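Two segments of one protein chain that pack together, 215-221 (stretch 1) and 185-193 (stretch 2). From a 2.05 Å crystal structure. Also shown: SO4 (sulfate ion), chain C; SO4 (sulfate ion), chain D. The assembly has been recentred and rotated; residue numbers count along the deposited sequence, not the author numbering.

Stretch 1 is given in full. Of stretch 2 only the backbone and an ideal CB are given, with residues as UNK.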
# COMPACT_ATOMS: atom_id res chain seq x y z
N ILE A 215 -10.84 -2.67 -5.86
CA ILE A 215 -10.58 -3.57 -4.76
C ILE A 215 -10.55 -2.80 -3.46
O ILE A 215 -9.90 -1.76 -3.38
CB ILE A 215 -9.23 -4.29 -4.97
CG1 ILE A 215 -9.16 -4.90 -6.38
CG2 ILE A 215 -8.98 -5.32 -3.86
CD1 ILE A 215 -10.25 -5.95 -6.66
N PHE A 216 -11.25 -3.29 -2.44
CA PHE A 216 -11.20 -2.61 -1.15
C PHE A 216 -9.81 -2.78 -0.53
O PHE A 216 -9.26 -3.87 -0.51
CB PHE A 216 -12.30 -3.12 -0.22
CG PHE A 216 -13.71 -2.83 -0.73
CD1 PHE A 216 -14.14 -1.52 -0.92
CD2 PHE A 216 -14.58 -3.86 -1.02
CE1 PHE A 216 -15.43 -1.25 -1.38
CE2 PHE A 216 -15.86 -3.61 -1.49
CZ PHE A 216 -16.30 -2.30 -1.67
N ASP A 217 -9.25 -1.69 -0.03
CA ASP A 217 -7.87 -1.69 0.46
C ASP A 217 -7.90 -1.50 1.97
O ASP A 217 -8.27 -0.44 2.45
CB ASP A 217 -7.13 -0.51 -0.20
CG ASP A 217 -5.62 -0.56 -0.02
OD1 ASP A 217 -5.16 -1.04 1.04
OD2 ASP A 217 -4.90 -0.10 -0.94
N VAL A 218 -7.52 -2.53 2.73
CA VAL A 218 -7.49 -2.40 4.20
C VAL A 218 -6.10 -2.61 4.79
O VAL A 218 -5.23 -3.18 4.14
CB VAL A 218 -8.47 -3.37 4.89
CG1 VAL A 218 -9.93 -3.00 4.55
CG2 VAL A 218 -8.18 -4.81 4.50
N HIS A 219 -5.92 -2.12 6.02
CA HIS A 219 -4.71 -2.30 6.81
C HIS A 219 -5.09 -2.96 8.13
O HIS A 219 -6.20 -2.78 8.62
CB HIS A 219 -4.09 -0.94 7.13
CG HIS A 219 -3.46 -0.27 5.95
ND1 HIS A 219 -2.61 0.81 6.08
CD2 HIS A 219 -3.52 -0.55 4.62
CE1 HIS A 219 -2.20 1.18 4.88
NE2 HIS A 219 -2.73 0.37 3.98
N LYS A 220 -4.17 -3.70 8.73
CA LYS A 220 -4.41 -4.21 10.07
C LYS A 220 -3.11 -4.64 10.73
O LYS A 220 -2.34 -5.41 10.14
CB LYS A 220 -5.40 -5.39 10.05
CG LYS A 220 -6.09 -5.65 11.40
CD LYS A 220 -6.90 -4.43 11.85
CE LYS A 220 -7.56 -4.66 13.21
NZ LYS A 220 -6.55 -4.83 14.32
N TYR A 221 -2.88 -4.14 11.93
CA TYR A 221 -1.71 -4.54 12.71
C TYR A 221 -2.11 -5.48 13.84
O TYR A 221 -3.29 -5.74 14.07
CB TYR A 221 -0.93 -3.30 13.21
CG TYR A 221 -0.22 -2.65 12.05
CD1 TYR A 221 0.95 -3.18 11.55
CD2 TYR A 221 -0.77 -1.55 11.41
CE1 TYR A 221 1.59 -2.62 10.46
CE2 TYR A 221 -0.14 -0.98 10.32
CZ TYR A 221 1.03 -1.52 9.85
OH TYR A 221 1.66 -0.96 8.77
N UNK A 185 -10.76 5.51 9.41
CA UNK A 185 -10.11 4.84 10.53
C UNK A 185 -8.77 4.21 10.16
O UNK A 185 -8.49 3.07 10.51
CB UNK A 185 -11.04 3.76 11.09
N UNK A 186 -7.94 4.97 9.45
CA UNK A 186 -6.61 4.52 9.07
C UNK A 186 -6.69 3.22 8.26
O UNK A 186 -5.81 2.36 8.35
CB UNK A 186 -5.74 4.32 10.31
N UNK A 187 -7.76 3.09 7.48
CA UNK A 187 -7.96 1.88 6.67
C UNK A 187 -8.11 0.59 7.48
O UNK A 187 -8.00 -0.50 6.93
CB UNK A 187 -6.78 1.72 5.70
N UNK A 188 -8.38 0.70 8.77
CA UNK A 188 -8.47 -0.51 9.58
C UNK A 188 -9.51 -1.51 9.08
O UNK A 188 -10.68 -1.17 8.86
CB UNK A 188 -8.79 -0.13 11.03
N UNK A 189 -9.07 -2.75 8.90
CA UNK A 189 -9.95 -3.83 8.50
C UNK A 189 -11.04 -4.05 9.55
O UNK A 189 -12.14 -4.49 9.24
CB UNK A 189 -9.15 -5.12 8.28
N UNK A 190 -10.72 -3.75 10.81
CA UNK A 190 -11.67 -3.93 11.90
C UNK A 190 -12.83 -2.96 11.89
O UNK A 190 -13.93 -3.28 12.34
CB UNK A 190 -10.94 -3.81 13.24
N UNK A 191 -12.61 -1.76 11.36
CA UNK A 191 -13.63 -0.71 11.38
C UNK A 191 -14.27 -0.50 10.01
O UNK A 191 -15.17 0.32 9.87
CB UNK A 191 -13.02 0.60 11.87
N UNK A 192 -13.78 -1.23 9.02
CA UNK A 192 -14.12 -0.96 7.62
C UNK A 192 -15.63 -0.99 7.36
O UNK A 192 -16.16 -0.15 6.64
CB UNK A 192 -13.43 -1.98 6.71
N UNK A 193 -16.32 -1.95 7.96
CA UNK A 193 -17.77 -2.04 7.76
C UNK A 193 -18.51 -1.15 8.76
O UNK A 193 -19.36 -0.34 8.38
CB UNK A 193 -18.24 -3.49 7.90
S SO4 C . -10.44 -1.74 14.95
O1 SO4 C . -10.07 -0.90 13.82
O2 SO4 C . -11.88 -1.65 15.18
O3 SO4 C . -10.09 -3.13 14.65
O4 SO4 C . -9.71 -1.28 16.13
S SO4 D . -7.76 7.45 16.28
O1 SO4 D . -7.10 8.53 15.53
O2 SO4 D . -8.60 8.03 17.32
O3 SO4 D . -8.59 6.68 15.37
O4 SO4 D . -6.75 6.59 16.89

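Position 185 has no atom of stretch 1 within 5.5 Å of its ideal CB, so the choice is wide. Its positive phi (53°) favours glycine, asparagine or aspartate, and the residue is Asp185. Position 186 is equally unconstrained by stretch 1, again with positive phi; a large side chain has room to lead away. It is Trp186, whose NE1 donates to O1 of the chain D sulfate at 3.2 Å.

Position 187 is the demanding one. Its CB points toward stretch 1, 3.9 Å from His219 CG, and the way onward leads to the carbonyl and carboxylate of Asp217, two acceptors that call for a donor. Lysine, arginine, asparagine or glutamine could be considered; phi is positive here too (62°), which asparagine tolerates best. The residue is Gln187. Its extended chi2 (t) carries NE2 to Asp217 O at 2.9 Å in a nearly straight hydrogen bond, and to Asp217 OD1 at 3.0 Å in a weak one. On the way, CB lies over the face of the His219 ring, a CH-pi contact. His219 N donates to Gln187 O at 2.8 Å.

At 188 the CB points away from stretch 1, and the sulfate of chain C lies beyond it, so a small polar donor suits; threonine or serine would do. It is Ser188, whose OG donates to sulfate O1 at a very short 2.4 Å.

Position 189 points toward Val218, with CB 3.9 Å from Val218 CB and 3.8 Å from His219 O. So close an approach favours a small apolar side chain, and Ala189 supplies one, its methyl resting on Val218. Ala189 N donates to His219 O at 2.9 Å, completing with the bond from His219 N the single bridge between the backbones.

At 190 an ideal CB would stand 1.8 Å from O3 of the chain C sulfate and 3.5 Å from Lys220 CE. With the sulfate in place, glycine is the natural answer, and it is Gly190.

Position 191 meets nothing of stretch 1, so many residues would serve; it is Ala191.

Position 192 points toward stretch 1, its CB 4.2 Å from Val218 CG1, with the Phe216 ring farther along. Leucine, methionine or an aromatic would suit this apolar surface. Phe192, with chi1 t, receives Val218 CG1 over its face and turns its edge toward the face of Phe216, with CZ 3.5 Å from Phe216 CD1.

Position 193 is out of reach; it is Ile193.

Stretch 2 (185-193) DWQSAGAFI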
# COMPACT_ATOMS: atom_id res chain seq x y z
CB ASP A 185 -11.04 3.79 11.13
CG ASP A 185 -12.11 4.39 12.03
OD1 ASP A 185 -11.76 4.87 13.14
OD2 ASP A 185 -13.29 4.38 11.64
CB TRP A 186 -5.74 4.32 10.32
CG TRP A 186 -5.81 5.45 11.29
CD1 TRP A 186 -6.73 5.63 12.28
CD2 TRP A 186 -4.89 6.56 11.38
NE1 TRP A 186 -6.45 6.79 12.98
CE2 TRP A 186 -5.33 7.37 12.45
CE3 TRP A 186 -3.75 6.94 10.67
CZ2 TRP A 186 -4.67 8.55 12.82
CZ3 TRP A 186 -3.09 8.11 11.04
CH2 TRP A 186 -3.55 8.90 12.10
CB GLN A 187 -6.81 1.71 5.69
CG GLN A 187 -6.89 2.62 4.47
CD GLN A 187 -5.79 2.31 3.47
OE1 GLN A 187 -4.73 2.93 3.49
NE2 GLN A 187 -6.02 1.31 2.62
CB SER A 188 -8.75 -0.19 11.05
OG SER A 188 -8.98 -1.40 11.75
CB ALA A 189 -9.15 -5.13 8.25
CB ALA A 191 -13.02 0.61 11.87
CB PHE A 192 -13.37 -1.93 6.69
CG PHE A 192 -13.57 -1.64 5.23
CD1 PHE A 192 -13.05 -0.50 4.66
CD2 PHE A 192 -14.28 -2.53 4.43
CE1 PHE A 192 -13.23 -0.23 3.32
CE2 PHE A 192 -14.46 -2.27 3.09
CZ PHE A 192 -13.94 -1.12 2.53
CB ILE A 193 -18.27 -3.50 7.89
CG1 ILE A 193 -17.65 -4.36 6.80
CG2 ILE A 193 -19.80 -3.56 7.83
CD1 ILE A 193 -17.66 -5.85 7.11
O HOH W 1 -3.58 2.15 1.14
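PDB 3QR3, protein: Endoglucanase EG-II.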